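PDB 2B9S: topoisomerase I-like protein from Leishmania donovani, which probably relaxes supercoiled DNA by transiently breaking and rejoining one strand, as part of a heterodimeric type IB topoisomerase. Local coordinates for residues 270-275 against 348-353; 319-324 against 337-342. All blocks are in the same frame, centred on the assembly; numbering follows the deposited sequence.

Contact 1 (270-275 against 348-353); sequences NDLHVA and QRFTRR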
ATOM      1  N   ASN D 270      15.993  -2.810  34.671  1.00 49.52           N
ATOM      2  CA  ASN D 270      15.160  -2.026  35.581  1.00 50.37           C
ATOM      3  C   ASN D 270      14.779  -0.696  34.942  1.00 48.82           C
ATOM      4  O   ASN D 270      13.990   0.070  35.498  1.00 48.17           O
ATOM      5  CB  ASN D 270      15.829  -1.836  36.952  1.00 53.50           C
ATOM      6  CG  ASN D 270      17.010  -0.879  36.909  1.00 56.60           C
ATOM      7  OD1 ASN D 270      18.068  -1.195  36.348  1.00 59.05           O
ATOM      8  ND2 ASN D 270      16.842   0.297  37.520  1.00 57.87           N
ATOM      9  N   ASP D 271      15.339  -0.433  33.763  1.00 46.22           N
ATOM     10  CA  ASP D 271      14.917   0.711  32.964  1.00 44.00           C
ATOM     11  C   ASP D 271      13.625   0.343  32.214  1.00 43.21           C
ATOM     12  O   ASP D 271      13.596  -0.634  31.454  1.00 42.34           O
ATOM     13  CB  ASP D 271      16.029   1.146  32.007  1.00 43.98           C
ATOM     14  CG  ASP D 271      15.630   2.339  31.164  1.00 44.66           C
ATOM     15  OD1 ASP D 271      14.457   2.408  30.764  1.00 46.89           O
ATOM     16  OD2 ASP D 271      16.475   3.206  30.886  1.00 44.20           O
ATOM     17  N   LEU D 272      12.555   1.109  32.439  1.00 40.84           N
ATOM     18  CA  LEU D 272      11.239   0.753  31.885  1.00 39.94           C
ATOM     19  C   LEU D 272      11.192   0.834  30.345  1.00 38.71           C
ATOM     20  O   LEU D 272      10.618  -0.039  29.698  1.00 37.91           O
ATOM     21  CB  LEU D 272      10.122   1.583  32.531  1.00 40.34           C
ATOM     22  CG  LEU D 272       8.663   1.225  32.227  1.00 40.20           C
ATOM     23  CD1 LEU D 272       8.314  -0.173  32.760  1.00 38.80           C
ATOM     24  CD2 LEU D 272       7.735   2.309  32.777  1.00 38.42           C
ATOM     25  N   HIS D 273      11.812   1.866  29.775  1.00 37.79           N
ATOM     26  CA  HIS D 273      11.967   1.975  28.324  1.00 37.71           C
ATOM     27  C   HIS D 273      12.675   0.751  27.718  1.00 37.58           C
ATOM     28  O   HIS D 273      12.216   0.196  26.716  1.00 38.02           O
ATOM     29  CB  HIS D 273      12.707   3.270  27.934  1.00 37.71           C
ATOM     30  CG  HIS D 273      13.125   3.308  26.495  1.00 37.78           C
ATOM     31  ND1 HIS D 273      12.220   3.327  25.458  1.00 37.63           N
ATOM     32  CD2 HIS D 273      14.351   3.298  25.920  1.00 38.07           C
ATOM     33  CE1 HIS D 273      12.866   3.329  24.307  1.00 36.52           C
ATOM     34  NE2 HIS D 273      14.162   3.310  24.560  1.00 37.66           N
ATOM     35  N   VAL D 274      13.781   0.335  28.337  1.00 36.91           N
ATOM     36  CA  VAL D 274      14.597  -0.783  27.837  1.00 35.23           C
ATOM     37  C   VAL D 274      13.823  -2.112  27.842  1.00 34.57           C
ATOM     38  O   VAL D 274      13.858  -2.860  26.843  1.00 33.44           O
ATOM     39  CB  VAL D 274      15.974  -0.903  28.590  1.00 34.70           C
ATOM     40  CG1 VAL D 274      16.785  -2.075  28.081  1.00 34.79           C
ATOM     41  CG2 VAL D 274      16.804   0.362  28.409  1.00 34.08           C
ATOM     42  N   ALA D 275      13.119  -2.388  28.947  1.00 32.49           N
ATOM     43  CA  ALA D 275      12.330  -3.619  29.090  1.00 31.95           C
ATOM     44  C   ALA D 275      11.175  -3.681  28.088  1.00 30.81           C
ATOM     45  O   ALA D 275      10.900  -4.745  27.529  1.00 30.35           O
ATOM     46  CB  ALA D 275      11.809  -3.779  30.520  1.00 30.61           C
ATOM     47  N   GLN D 348       2.382  -8.660  32.358  1.00 32.19           N
ATOM     48  CA  GLN D 348       1.554  -8.444  33.549  1.00 33.99           C
ATOM     49  C   GLN D 348       1.926  -7.111  34.204  1.00 33.06           C
ATOM     50  O   GLN D 348       1.067  -6.377  34.642  1.00 32.23           O
ATOM     51  CB  GLN D 348       1.703  -9.596  34.557  1.00 34.85           C
ATOM     52  CG  GLN D 348       1.198 -10.966  34.059  1.00 36.51           C
ATOM     53  CD  GLN D 348       1.503 -12.086  35.039  1.00 37.70           C
ATOM     54  OE1 GLN D 348       2.651 -12.270  35.461  1.00 38.46           O
ATOM     55  NE2 GLN D 348       0.470 -12.833  35.423  1.00 38.00           N
ATOM     56  N   ARG D 349       3.216  -6.819  34.265  1.00 33.76           N
ATOM     57  CA  ARG D 349       3.708  -5.554  34.759  1.00 38.47           C
ATOM     58  C   ARG D 349       3.195  -4.390  33.894  1.00 36.62           C
ATOM     59  O   ARG D 349       2.754  -3.353  34.420  1.00 36.82           O
ATOM     60  CB  ARG D 349       5.245  -5.562  34.804  1.00 39.73           C
ATOM     61  CG  ARG D 349       5.844  -4.514  35.731  1.00 45.35           C
ATOM     62  CD  ARG D 349       7.361  -4.691  35.913  1.00 47.68           C
ATOM     63  NE  ARG D 349       8.164  -3.713  35.148  1.00 52.16           N
ATOM     64  CZ  ARG D 349       9.444  -3.900  34.807  1.00 53.26           C
ATOM     65  NH1 ARG D 349      10.065  -5.032  35.149  1.00 54.70           N
ATOM     66  NH2 ARG D 349      10.105  -2.966  34.123  1.00 53.17           N
ATOM     67  N   PHE D 350       3.244  -4.579  32.572  1.00 34.01           N
ATOM     68  CA  PHE D 350       2.933  -3.521  31.611  1.00 31.26           C
ATOM     69  C   PHE D 350       1.452  -3.180  31.562  1.00 31.44           C
ATOM     70  O   PHE D 350       1.090  -2.165  30.978  1.00 33.35           O
ATOM     71  CB  PHE D 350       3.400  -3.893  30.190  1.00 27.25           C
ATOM     72  CG  PHE D 350       4.891  -3.991  30.028  1.00 26.24           C
ATOM     73  CD1 PHE D 350       5.761  -3.531  31.020  1.00 25.34           C
ATOM     74  CD2 PHE D 350       5.432  -4.535  28.861  1.00 25.61           C
ATOM     75  CE1 PHE D 350       7.131  -3.637  30.860  1.00 26.14           C
ATOM     76  CE2 PHE D 350       6.809  -4.627  28.686  1.00 25.01           C
ATOM     77  CZ  PHE D 350       7.662  -4.179  29.678  1.00 25.81           C
ATOM     78  N   THR D 351       0.604  -4.034  32.142  1.00 30.62           N
ATOM     79  CA  THR D 351      -0.845  -3.849  32.068  1.00 30.61           C
ATOM     80  C   THR D 351      -1.581  -3.775  33.402  1.00 31.78           C
ATOM     81  O   THR D 351      -2.774  -3.501  33.409  1.00 32.92           O
ATOM     82  CB  THR D 351      -1.557  -4.972  31.225  1.00 29.52           C
ATOM     83  OG1 THR D 351      -1.302  -6.261  31.797  1.00 29.72           O
ATOM     84  CG2 THR D 351      -1.093  -4.973  29.784  1.00 29.00           C
ATOM     85  N   ARG D 352      -0.910  -4.008  34.529  1.00 34.93           N
ATOM     86  CA  ARG D 352      -1.665  -4.380  35.733  1.00 38.55           C
ATOM     87  C   ARG D 352      -2.805  -3.433  36.182  1.00 39.47           C
ATOM     88  O   ARG D 352      -3.948  -3.880  36.392  1.00 43.56           O
ATOM     89  CB  ARG D 352      -0.769  -4.831  36.906  1.00 40.75           C
ATOM     90  CG  ARG D 352       0.022  -3.764  37.620  1.00 42.93           C
ATOM     91  CD  ARG D 352       0.555  -4.317  38.922  1.00 44.52           C
ATOM     92  NE  ARG D 352      -0.325  -4.052  40.060  1.00 46.93           N
ATOM     93  CZ  ARG D 352      -0.028  -3.184  41.027  1.00 49.33           C
ATOM     94  NH1 ARG D 352       1.124  -2.522  40.951  1.00 51.25           N
ATOM     95  NH2 ARG D 352      -0.858  -2.970  42.064  1.00 47.10           N
ATOM     96  N   ARG D 353      -2.544  -2.150  36.350  1.00 35.91           N
ATOM     97  CA  ARG D 353      -3.644  -1.346  36.879  1.00 34.90           C
ATOM     98  C   ARG D 353      -4.212  -0.368  35.834  1.00 32.32           C
ATOM     99  O   ARG D 353      -4.885   0.598  36.172  1.00 30.27           O
ATOM    100  CB  ARG D 353      -3.224  -0.641  38.209  1.00 33.05           C
TER
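L272 and A275, in the first turn of helix 272-287, meet R349 and F350 near the far end of helix 341-351, so that the two helix ends pack through a small, partly buried apolar contact. The inner pair, A275 and F350, is buried, while the outer pair, L272 and R349, is exposed. The apolar part rests on F350. L272 CD1 lies 4.1 Å from F350 CE1, approaching the ring obliquely, while A275 CB is 4.3 Å from F350 CZ. CZ also comes close to the backbone of A275, whose carbonyl O lies at the ring edge, in its plane, 3.9 Å from CZ.

A second kind of contact involves a charged group. R349 reaches across with CG anti to its backbone N (chi1 -160°) and a bend at chi3, and its NH2 comes 3.6 Å from L272 CD1, which sits at the guanidinium edge. The two side chains run past each other in opposite senses.

The turn carrying L272 and A275 is held by an N-cap: V274 N donates to D271 OD1 at 3.3 Å, from above the carboxylate plane.

F350 also packs on Q276 and V279 of helix 272-287 and on I360, and L272 touches Q363, while T351 faces strand 313-315 through L315.

Contact 2 (319-324 against 337-342); sequences NIVRFD and VAVLPE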
ATOM      1  N   ASN D 319       1.044 -19.296  30.066  1.00 48.01           N
ATOM      2  CA  ASN D 319       1.962 -18.383  29.362  1.00 46.78           C
ATOM      3  C   ASN D 319       1.499 -18.020  27.954  1.00 43.92           C
ATOM      4  O   ASN D 319       2.292 -17.676  27.088  1.00 44.90           O
ATOM      5  CB  ASN D 319       3.395 -18.927  29.340  1.00 48.49           C
ATOM      6  CG  ASN D 319       4.044 -18.886  30.696  1.00 49.98           C
ATOM      7  OD1 ASN D 319       3.667 -18.079  31.554  1.00 50.97           O
ATOM      8  ND2 ASN D 319       5.023 -19.757  30.909  1.00 49.58           N
ATOM      9  N   ILE D 320       0.195 -18.090  27.753  1.00 42.04           N
ATOM     10  CA  ILE D 320      -0.420 -17.823  26.474  1.00 40.91           C
ATOM     11  C   ILE D 320      -0.993 -16.385  26.453  1.00 39.25           C
ATOM     12  O   ILE D 320      -1.723 -15.973  27.365  1.00 36.68           O
ATOM     13  CB  ILE D 320      -1.448 -18.936  26.137  1.00 41.48           C
ATOM     14  CG1 ILE D 320      -0.692 -20.206  25.732  1.00 42.60           C
ATOM     15  CG2 ILE D 320      -2.403 -18.516  25.018  1.00 43.30           C
ATOM     16  CD1 ILE D 320      -1.496 -21.480  25.835  1.00 45.17           C
ATOM     17  N   VAL D 321      -0.588 -15.619  25.437  1.00 37.39           N
ATOM     18  CA  VAL D 321      -1.163 -14.307  25.163  1.00 35.07           C
ATOM     19  C   VAL D 321      -2.107 -14.427  23.977  1.00 33.13           C
ATOM     20  O   VAL D 321      -1.724 -14.909  22.925  1.00 32.39           O
ATOM     21  CB  VAL D 321      -0.099 -13.233  24.881  1.00 35.98           C
ATOM     22  CG1 VAL D 321      -0.718 -11.826  24.966  1.00 36.81           C
ATOM     23  CG2 VAL D 321       1.037 -13.333  25.864  1.00 36.85           C
ATOM     24  N   ARG D 322      -3.359 -14.035  24.188  1.00 32.98           N
ATOM     25  CA  ARG D 322      -4.335 -13.851  23.122  1.00 32.82           C
ATOM     26  C   ARG D 322      -4.322 -12.395  22.608  1.00 32.86           C
ATOM     27  O   ARG D 322      -4.753 -11.468  23.320  1.00 32.15           O
ATOM     28  CB  ARG D 322      -5.728 -14.194  23.627  1.00 32.10           C
ATOM     29  CG  ARG D 322      -6.794 -14.081  22.572  1.00 32.59           C
ATOM     30  CD  ARG D 322      -8.053 -14.785  23.004  1.00 35.08           C
ATOM     31  NE  ARG D 322      -7.869 -16.237  23.055  1.00 37.91           N
ATOM     32  CZ  ARG D 322      -8.726 -17.100  23.614  1.00 39.73           C
ATOM     33  NH1 ARG D 322      -9.845 -16.677  24.188  1.00 37.62           N
ATOM     34  NH2 ARG D 322      -8.449 -18.401  23.607  1.00 39.32           N
ATOM     35  N   PHE D 323      -3.831 -12.224  21.377  1.00 31.59           N
ATOM     36  CA  PHE D 323      -3.871 -10.956  20.625  1.00 31.81           C
ATOM     37  C   PHE D 323      -5.195 -10.816  19.858  1.00 31.20           C
ATOM     38  O   PHE D 323      -5.633 -11.755  19.202  1.00 32.11           O
ATOM     39  CB  PHE D 323      -2.727 -10.919  19.603  1.00 30.97           C
ATOM     40  CG  PHE D 323      -1.354 -10.797  20.214  1.00 31.41           C
ATOM     41  CD1 PHE D 323      -0.723  -9.562  20.286  1.00 30.23           C
ATOM     42  CD2 PHE D 323      -0.687 -11.920  20.699  1.00 31.34           C
ATOM     43  CE1 PHE D 323       0.544  -9.435  20.836  1.00 30.34           C
ATOM     44  CE2 PHE D 323       0.570 -11.804  21.255  1.00 30.48           C
ATOM     45  CZ  PHE D 323       1.189 -10.561  21.330  1.00 31.68           C
ATOM     46  N   ASP D 324      -5.831  -9.653  19.928  1.00 31.07           N
ATOM     47  CA  ASP D 324      -6.987  -9.372  19.060  1.00 30.24           C
ATOM     48  C   ASP D 324      -7.059  -7.883  18.736  1.00 28.43           C
ATOM     49  O   ASP D 324      -7.403  -7.053  19.589  1.00 28.02           O
ATOM     50  CB  ASP D 324      -8.290  -9.865  19.695  1.00 31.72           C
ATOM     51  CG  ASP D 324      -9.493  -9.764  18.759  1.00 33.49           C
ATOM     52  OD1 ASP D 324      -9.369  -9.316  17.588  1.00 34.13           O
ATOM     53  OD2 ASP D 324     -10.587 -10.142  19.215  1.00 35.29           O
ATOM     54  N   VAL D 337      -0.709 -16.987  21.499  1.00 37.89           N
ATOM     55  CA  VAL D 337       0.739 -17.126  21.411  1.00 37.65           C
ATOM     56  C   VAL D 337       1.314 -17.538  22.760  1.00 38.25           C
ATOM     57  O   VAL D 337       1.098 -16.854  23.774  1.00 37.83           O
ATOM     58  CB  VAL D 337       1.436 -15.789  20.954  1.00 37.92           C
ATOM     59  CG1 VAL D 337       2.937 -15.980  20.760  1.00 36.71           C
ATOM     60  CG2 VAL D 337       0.821 -15.265  19.671  1.00 38.99           C
ATOM     61  N   ALA D 338       2.048 -18.654  22.762  1.00 36.88           N
ATOM     62  CA  ALA D 338       2.771 -19.105  23.930  1.00 36.06           C
ATOM     63  C   ALA D 338       4.091 -18.359  23.976  1.00 36.22           C
ATOM     64  O   ALA D 338       4.931 -18.513  23.089  1.00 39.33           O
ATOM     65  CB  ALA D 338       2.994 -20.616  23.864  1.00 37.58           C
ATOM     66  N   VAL D 339       4.268 -17.518  24.986  1.00 36.85           N
ATOM     67  CA  VAL D 339       5.469 -16.677  25.071  1.00 36.95           C
ATOM     68  C   VAL D 339       6.408 -17.149  26.164  1.00 38.91           C
ATOM     69  O   VAL D 339       6.008 -17.895  27.078  1.00 37.91           O
ATOM     70  CB  VAL D 339       5.128 -15.152  25.284  1.00 35.75           C
ATOM     71  CG1 VAL D 339       4.278 -14.603  24.122  1.00 33.45           C
ATOM     72  CG2 VAL D 339       4.441 -14.918  26.618  1.00 35.45           C
ATOM     73  N   LEU D 340       7.660 -16.697  26.077  1.00 40.13           N
ATOM     74  CA  LEU D 340       8.607 -16.865  27.173  1.00 40.83           C
ATOM     75  C   LEU D 340       7.952 -16.440  28.496  1.00 42.70           C
ATOM     76  O   LEU D 340       7.231 -15.442  28.531  1.00 43.04           O
ATOM     77  CB  LEU D 340       9.877 -16.058  26.909  1.00 39.36           C
ATOM     78  CG  LEU D 340      10.685 -16.420  25.658  1.00 38.57           C
ATOM     79  CD1 LEU D 340      11.944 -15.586  25.574  1.00 36.30           C
ATOM     80  CD2 LEU D 340      11.023 -17.927  25.621  1.00 40.32           C
ATOM     81  N   PRO D 341       8.153 -17.228  29.577  1.00 44.57           N
ATOM     82  CA  PRO D 341       7.630 -16.817  30.895  1.00 43.00           C
ATOM     83  C   PRO D 341       8.101 -15.431  31.352  1.00 41.71           C
ATOM     84  O   PRO D 341       7.363 -14.742  32.044  1.00 42.79           O
ATOM     85  CB  PRO D 341       8.132 -17.914  31.858  1.00 43.96           C
ATOM     86  CG  PRO D 341       9.057 -18.783  31.073  1.00 44.81           C
ATOM     87  CD  PRO D 341       8.803 -18.557  29.613  1.00 44.47           C
ATOM     88  N   GLU D 342       9.315 -15.040  30.966  1.00 41.03           N
ATOM     89  CA  GLU D 342       9.866 -13.733  31.294  1.00 39.70           C
ATOM     90  C   GLU D 342       9.152 -12.592  30.554  1.00 39.98           C
ATOM     91  O   GLU D 342       9.118 -11.469  31.059  1.00 39.58           O
ATOM     92  CB  GLU D 342      11.367 -13.695  31.015  1.00 40.76           C
TER
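The ring of F323 and V337 meet where two strands of a beta hairpin, 320-326 and 332-338, lie side by side. V337 CG2 approaches the ring obliquely, 3.8 Å from F323 CD2 and equally far from CE2; it is the methyl anti to the carbonyl carbon of V337. The ring also forms a T-shaped stack with F283 of helix 272-287. The side chains of N319 and P341 cross obliquely, with the amide nitrogen ND2 of N319 3.7 Å from P341 CB, where the second segment leaves the sheet and enters helix 341-351.

The backbone shows the antiparallel pattern. V321 and V337 form a hydrogen-bonded pair, their N and O atoms exchanging two bonds: V321 N to V337 O and V337 N to V321 O, both 2.7 Å long. I320 and A338 are the adjoining non-hydrogen-bonded pair, and I320 CA adds a CA-H...O contact to V337 O.

The side chains divide between two faces. On one, I320 CG1 lies 4.2 Å from A338 CB. On the other, V321 and V337 turn to the helices: V321 packs on L347 of helix 341-351, and V337 on L287 of helix 272-287. Strand 313-315 borders strand 320-326 on its other edge, making it the middle strand of three.

Beyond the last paired residues, V339 N still donates to N319 O at 2.9 Å, nearly along the C=O axis (167°). V339 CG2, which lies between its own backbone N and carbonyl carbon (chi1 -60° puts CG1 anti to the carbonyl carbon), touches V321 CG2 at 3.8 Å and comes 3.5 Å from that same N319 O.

In the fold
Followed from the N terminus, the chain enters contact 1 at the start of helix 272-287, runs along that helix and passes R290 of the vanadate pocket before reaching strand 313-315 and the hairpin. Contact 2 then closes the inner loop, 12 residues that include the hairpin turn with K328, another residue of that pocket. Helix 341-351 leads on to the second half of contact 1, which closes the outer loop of 72 residues; contact 2 is nested inside it. Their centres lie about 16 Å apart. Contact 1 joins helices 272-287 and 341-351, and contact 2 joins the two hairpin strands and the start of helix 341-351, all within the catalytic core.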